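Local atomic coordinates of halorhodopsin (PDB entry 2JAF), a protein that pumps chloride ions across the membrane of Halobacterium salinarum, driven by light absorbed by its bound retinal. Residues 57-62 and 258-263; 93-98 and 220-225. The protein carries 2 engineered substitutions. All coordinates share one frame; numbering follows the deposited sequence.

Contact 1. Residues 57-62 and 258-263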
loop_
_atom_site.group_PDB
_atom_site.type_symbol
_atom_site.label_atom_id
_atom_site.label_comp_id
_atom_site.label_asym_id
_atom_site.label_seq_id
_atom_site.Cartn_x
_atom_site.Cartn_y
_atom_site.Cartn_z
ATOM N N GLY A 57 24.327 -6.085 -8.986
ATOM C CA GLY A 57 24.173 -4.648 -9.125
ATOM C C GLY A 57 22.872 -4.277 -9.817
ATOM O O GLY A 57 21.823 -4.853 -9.529
ATOM N N ARG A 58 22.944 -3.316 -10.733
ATOM C CA ARG A 58 21.773 -2.853 -11.474
ATOM C C ARG A 58 21.069 -3.977 -12.242
ATOM O O ARG A 58 19.853 -4.145 -12.132
ATOM C CB ARG A 58 22.182 -1.750 -12.456
ATOM C CG ARG A 58 22.883 -0.564 -11.815
ATOM C CD ARG A 58 21.935 0.245 -10.955
ATOM N NE ARG A 58 20.870 0.855 -11.748
ATOM C CZ ARG A 58 19.933 1.654 -11.247
ATOM N NH1 ARG A 58 19.929 1.940 -9.950
ATOM N NH2 ARG A 58 19.004 2.174 -12.041
ATOM N N PRO A 59 21.827 -4.758 -13.034
ATOM C CA PRO A 59 21.259 -5.861 -13.817
ATOM C C PRO A 59 20.431 -6.844 -12.995
ATOM O O PRO A 59 19.238 -7.029 -13.241
ATOM C CB PRO A 59 22.495 -6.523 -14.422
ATOM C CG PRO A 59 23.433 -5.376 -14.592
ATOM C CD PRO A 59 23.274 -4.638 -13.286
ATOM N N ARG A 60 21.080 -7.476 -12.023
ATOM C CA ARG A 60 20.430 -8.452 -11.158
ATOM C C ARG A 60 19.201 -7.864 -10.472
ATOM O O ARG A 60 18.209 -8.559 -10.257
ATOM C CB ARG A 60 21.424 -8.947 -10.105
ATOM C CG ARG A 60 20.884 -10.028 -9.192
ATOM C CD ARG A 60 21.867 -10.321 -8.072
ATOM N NE ARG A 60 21.386 -11.367 -7.175
ATOM C CZ ARG A 60 21.217 -12.636 -7.532
ATOM N NH1 ARG A 60 21.491 -13.021 -8.772
ATOM N NH2 ARG A 60 20.776 -13.518 -6.647
ATOM N N LEU A 61 19.274 -6.583 -10.131
ATOM C CA LEU A 61 18.172 -5.895 -9.465
ATOM C C LEU A 61 16.942 -5.784 -10.365
ATOM O O LEU A 61 15.814 -6.003 -9.921
ATOM C CB LEU A 61 18.616 -4.498 -9.030
ATOM C CG LEU A 61 17.565 -3.624 -8.343
ATOM C CD1 LEU A 61 17.039 -4.322 -7.095
ATOM C CD2 LEU A 61 18.183 -2.282 -7.987
ATOM N N ILE A 62 17.159 -5.425 -11.625
ATOM C CA ILE A 62 16.052 -5.302 -12.564
ATOM C C ILE A 62 15.524 -6.702 -12.861
ATOM O O ILE A 62 14.337 -6.888 -13.122
ATOM C CB ILE A 62 16.501 -4.610 -13.867
ATOM C CG1 ILE A 62 16.972 -3.187 -13.556
ATOM C CG2 ILE A 62 15.350 -4.564 -14.863
ATOM C CD1 ILE A 62 17.531 -2.442 -14.754
ATOM N N ARG A 258 26.814 -3.998 -19.090
ATOM C CA ARG A 258 27.731 -2.876 -18.889
ATOM C C ARG A 258 26.988 -1.550 -18.790
ATOM O O ARG A 258 27.177 -0.788 -17.845
ATOM C CB ARG A 258 28.737 -2.774 -20.040
ATOM C CG ARG A 258 29.817 -3.837 -20.068
ATOM C CD ARG A 258 30.866 -3.475 -21.115
ATOM N NE ARG A 258 31.943 -4.456 -21.202
ATOM C CZ ARG A 258 31.787 -5.702 -21.637
ATOM N NH1 ARG A 258 30.592 -6.127 -22.027
ATOM N NH2 ARG A 258 32.830 -6.523 -21.686
ATOM N N THR A 259 26.146 -1.280 -19.782
ATOM C CA THR A 259 25.387 -0.036 -19.831
ATOM C C THR A 259 24.499 0.187 -18.607
ATOM O O THR A 259 24.438 1.295 -18.074
ATOM C CB THR A 259 24.514 0.022 -21.102
ATOM O OG1 THR A 259 25.347 -0.144 -22.259
ATOM C CG2 THR A 259 23.796 1.360 -21.196
ATOM N N VAL A 260 23.816 -0.859 -18.156
ATOM C CA VAL A 260 22.939 -0.733 -16.997
ATOM C C VAL A 260 23.710 -0.705 -15.681
ATOM O O VAL A 260 23.312 -0.023 -14.735
ATOM C CB VAL A 260 21.906 -1.879 -16.947
ATOM C CG1 VAL A 260 20.982 -1.795 -18.148
ATOM C CG2 VAL A 260 22.612 -3.218 -16.924
ATOM N N ALA A 261 24.816 -1.440 -15.624
ATOM C CA ALA A 261 25.633 -1.496 -14.417
ATOM C C ALA A 261 26.344 -0.173 -14.157
ATOM O O ALA A 261 26.502 0.237 -13.007
ATOM C CB ALA A 261 26.654 -2.626 -14.525
ATOM N N VAL A 262 26.767 0.494 -15.227
ATOM C CA VAL A 262 27.468 1.769 -15.108
ATOM C C VAL A 262 26.542 2.925 -14.741
ATOM O O VAL A 262 26.921 4.091 -14.852
ATOM C CB VAL A 262 28.199 2.132 -16.420
ATOM C CG1 VAL A 262 29.260 1.084 -16.732
ATOM C CG2 VAL A 262 27.201 2.238 -17.559
ATOM N N ALA A 263 25.330 2.600 -14.299
ATOM C CA ALA A 263 24.360 3.617 -13.914
ATOM C C ALA A 263 24.573 4.041 -12.464
ATOM O O ALA A 263 24.355 3.259 -11.538
ATOM C CB ALA A 263 22.943 3.086 -14.103
#
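P59 and V260 meet in the apolar part of this contact. CG of P59 lies 3.3 Å from CG2 of V260, closer than two carbons normally sit. The proline ring and the valine branch cross obliquely. Chi1 of V260 (-64°) sets CG1 anti to the carbonyl carbon, which leaves CG2 between the backbone N and the carbonyl carbon, facing the proline ring. The neighbouring ring carbon, P59 CD, stands 4.1 Å from A261 CB. V253 also touches P59, and W252 and L126 touch V260, so helix 227-255 packs on both and helix 106-127 on V260.

The contact joins the first turn of helix 58-82 to the short helix 257-261 near the C-terminal end of the model, in the seven-helix fold of microbial rhodopsins. G57 is the N-cap residue of helix 58-82. V262 is the first residue to leave helical geometry at the end of helix 257-261.

The polar part belongs to R58, but no hydrogen bond crosses between the segments. Its aliphatic stem runs past the last carbonyls of helix 257-261. R58 CG comes within 3.0 Å of V260 O, and R58 CB lies 3.1 Å from the same oxygen. The chain then bends at chi2 (-69°) and at chi3 (-64°). R58 NE ends 3.8 Å from A263 CB. The charge is met outside the two segments: R58 NH2 forms a salt bridge with D128 OD1 and a weak hydrogen bond with L125 O.

Contact 2. Residues 93-98 and 220-225. With BOG (octyl beta-D-glucopyranoside), chain F.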
loop_
_atom_site.group_PDB
_atom_site.type_symbol
_atom_site.label_atom_id
_atom_site.label_comp_id
_atom_site.label_asym_id
_atom_site.label_seq_id
_atom_site.Cartn_x
_atom_site.Cartn_y
_atom_site.Cartn_z
ATOM N N ALA A 93 -29.729 1.248 -12.681
ATOM C CA ALA A 93 -30.618 1.743 -13.727
ATOM C C ALA A 93 -29.811 2.507 -14.773
ATOM O O ALA A 93 -28.884 3.253 -14.437
ATOM C CB ALA A 93 -31.677 2.657 -13.118
ATOM N N GLY A 94 -30.170 2.323 -16.039
ATOM C CA GLY A 94 -29.460 3.004 -17.106
ATOM C C GLY A 94 -28.462 2.104 -17.806
ATOM O O GLY A 94 -28.183 2.282 -18.988
ATOM N N HIS A 95 -27.918 1.135 -17.072
ATOM C CA HIS A 95 -26.953 0.192 -17.628
ATOM C C HIS A 95 -27.694 -0.767 -18.552
ATOM O O HIS A 95 -28.871 -1.057 -18.336
ATOM C CB HIS A 95 -26.269 -0.585 -16.494
ATOM C CG HIS A 95 -25.157 -1.481 -16.952
ATOM N ND1 HIS A 95 -25.380 -2.671 -17.611
ATOM C CD2 HIS A 95 -23.812 -1.362 -16.833
ATOM C CE1 HIS A 95 -24.221 -3.247 -17.879
ATOM N NE2 HIS A 95 -23.253 -2.473 -17.417
ATOM N N ALA A 96 -27.008 -1.250 -19.585
ATOM C CA ALA A 96 -27.620 -2.170 -20.537
ATOM C C ALA A 96 -28.202 -3.399 -19.850
ATOM O O ALA A 96 -29.171 -3.986 -20.331
ATOM C CB ALA A 96 -26.593 -2.597 -21.588
ATOM N N LEU A 97 -27.612 -3.785 -18.722
ATOM C CA LEU A 97 -28.074 -4.952 -17.978
ATOM C C LEU A 97 -28.595 -4.559 -16.598
ATOM O O LEU A 97 -28.466 -5.316 -15.639
ATOM C CB LEU A 97 -26.927 -5.956 -17.830
ATOM C CG LEU A 97 -26.269 -6.358 -19.157
ATOM C CD1 LEU A 97 -25.018 -7.183 -18.906
ATOM C CD2 LEU A 97 -27.272 -7.126 -19.994
ATOM N N ALA A 98 -29.174 -3.367 -16.501
ATOM C CA ALA A 98 -29.704 -2.881 -15.232
ATOM C C ALA A 98 -30.661 -3.901 -14.629
ATOM O O ALA A 98 -31.493 -4.459 -15.334
ATOM C CB ALA A 98 -30.427 -1.561 -15.447
ATOM N N GLY A 220 -18.912 -2.125 -18.446
ATOM C CA GLY A 220 -18.972 -0.784 -19.001
ATOM C C GLY A 220 -20.239 -0.574 -19.817
ATOM O O GLY A 220 -21.343 -0.619 -19.272
ATOM N N LEU A 221 -20.085 -0.355 -21.121
ATOM C CA LEU A 221 -21.226 -0.137 -22.002
ATOM C C LEU A 221 -21.947 -1.435 -22.348
ATOM O O LEU A 221 -23.077 -1.418 -22.842
ATOM C CB LEU A 221 -20.767 0.542 -23.296
ATOM C CG LEU A 221 -20.138 1.936 -23.187
ATOM C CD1 LEU A 221 -19.579 2.349 -24.542
ATOM C CD2 LEU A 221 -21.176 2.944 -22.702
ATOM N N ALA A 222 -21.281 -2.558 -22.099
ATOM C CA ALA A 222 -21.835 -3.873 -22.398
ATOM C C ALA A 222 -22.151 -4.046 -23.889
ATOM O O ALA A 222 -23.196 -4.584 -24.261
ATOM C CB ALA A 222 -23.090 -4.131 -21.546
ATOM N N LEU A 223 -21.251 -3.569 -24.749
ATOM C CA LEU A 223 -21.434 -3.740 -26.188
ATOM C C LEU A 223 -21.169 -5.228 -26.425
ATOM O O LEU A 223 -21.726 -5.848 -27.336
ATOM C CB LEU A 223 -20.436 -2.878 -26.968
ATOM C CG LEU A 223 -20.465 -1.381 -26.640
ATOM C CD1 LEU A 223 -19.590 -0.626 -27.637
ATOM C CD2 LEU A 223 -21.885 -0.856 -26.689
ATOM N N VAL A 224 -20.299 -5.785 -25.586
ATOM C CA VAL A 224 -19.978 -7.209 -25.600
ATOM C C VAL A 224 -20.486 -7.675 -24.237
ATOM O O VAL A 224 -19.961 -7.267 -23.204
ATOM C CB VAL A 224 -18.455 -7.474 -25.678
ATOM C CG1 VAL A 224 -18.164 -8.909 -25.277
ATOM C CG2 VAL A 224 -17.951 -7.240 -27.097
ATOM N N GLN A 225 -21.515 -8.512 -24.229
ATOM C CA GLN A 225 -22.088 -8.976 -22.973
ATOM C C GLN A 225 -21.540 -10.297 -22.449
ATOM O O GLN A 225 -21.974 -10.772 -21.401
ATOM C CB GLN A 225 -23.608 -9.059 -23.112
ATOM C CG GLN A 225 -24.263 -7.687 -23.129
ATOM C CD GLN A 225 -25.757 -7.745 -23.339
ATOM O OE1 GLN A 225 -26.396 -8.756 -23.058
ATOM N NE2 GLN A 225 -26.329 -6.645 -23.823
HETATM C C1 BOG F . -23.830 4.053 -20.611
HETATM O O1 BOG F . -23.328 5.046 -19.713
HETATM C C2 BOG F . -23.941 2.671 -19.883
HETATM O O2 BOG F . -22.659 2.280 -19.381
HETATM C C3 BOG F . -24.501 1.609 -20.881
HETATM O O3 BOG F . -24.610 0.338 -20.246
HETATM C C4 BOG F . -25.889 2.082 -21.381
HETATM O O4 BOG F . -26.447 1.133 -22.297
HETATM C C5 BOG F . -25.756 3.478 -22.077
HETATM O O5 BOG F . -25.171 4.439 -21.134
HETATM C C6 BOG F . -27.129 3.979 -22.561
HETATM O O6 BOG F . -27.940 4.456 -21.482
HETATM C "C1'" BOG F . -23.200 6.327 -20.331
HETATM C "C2'" BOG F . -22.207 7.163 -19.566
HETATM C "C3'" BOG F . -20.924 7.223 -20.350
HETATM C "C4'" BOG F . -19.860 8.052 -19.660
HETATM C "C5'" BOG F . -18.582 8.081 -20.487
HETATM C "C6'" BOG F . -17.417 8.593 -19.657
HETATM C "C7'" BOG F . -16.138 8.632 -20.445
HETATM C "C8'" BOG F . -15.012 9.146 -19.579
#
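The loop of the beta hairpin 87-90/101-104 meets the loop between helices 193-216 and 227-255, and an octyl glucoside headgroup bridges them. H95 begins a type I beta turn ending at A98. Its CG is anti to the backbone N (chi1 -174°). H95 ND1 accepts the N-H of L97, with L97 N 2.7 Å away, nearly straight (168°) and in the ring plane. The other ring nitrogen, NE2, makes a weak hydrogen bond to V218 O. H95 CE1, between the two nitrogens, lies 3.9 Å from A222 CB. That methyl also meets A96 CB at 3.8 Å. L97 CD2 rests 3.6 Å from Q225 OE1, the two side chains crossing at a slant. The sugar O3 sits over one face of the imidazole, toward its rim, and accepts the N-H of A96, 3.0 Å from A96 N. Sugar O2 donates to G220 O at 3.2 Å. An alanine in place of H95 would probably leave the L97 N-H without its acceptor and open a gap beside A222. No hydrogen bond joins 93-98 directly to 220-225: their polar link runs through the detergent sugar, while their direct contact is mostly van der Waals.

From the N terminus, the chain passes through helix 27-50 and reaches residues 57-62 at the start of helix 58-82. Contact 1 opens there and closes only at residues 258-263, so its loop takes in most of the modelled chain. Contact 2 is nested within that loop. It opens at residues 93-98, between the two strands, and closes at 220-225, just before helix 227-255. The two contacts lie on opposite sides of the chain's centre, with centres 48 Å apart, and do not touch. Contact 1 ties the start of helix 58-82 to the short C-terminal helix. Contact 2 ties two loops together at the other end of the helix bundle.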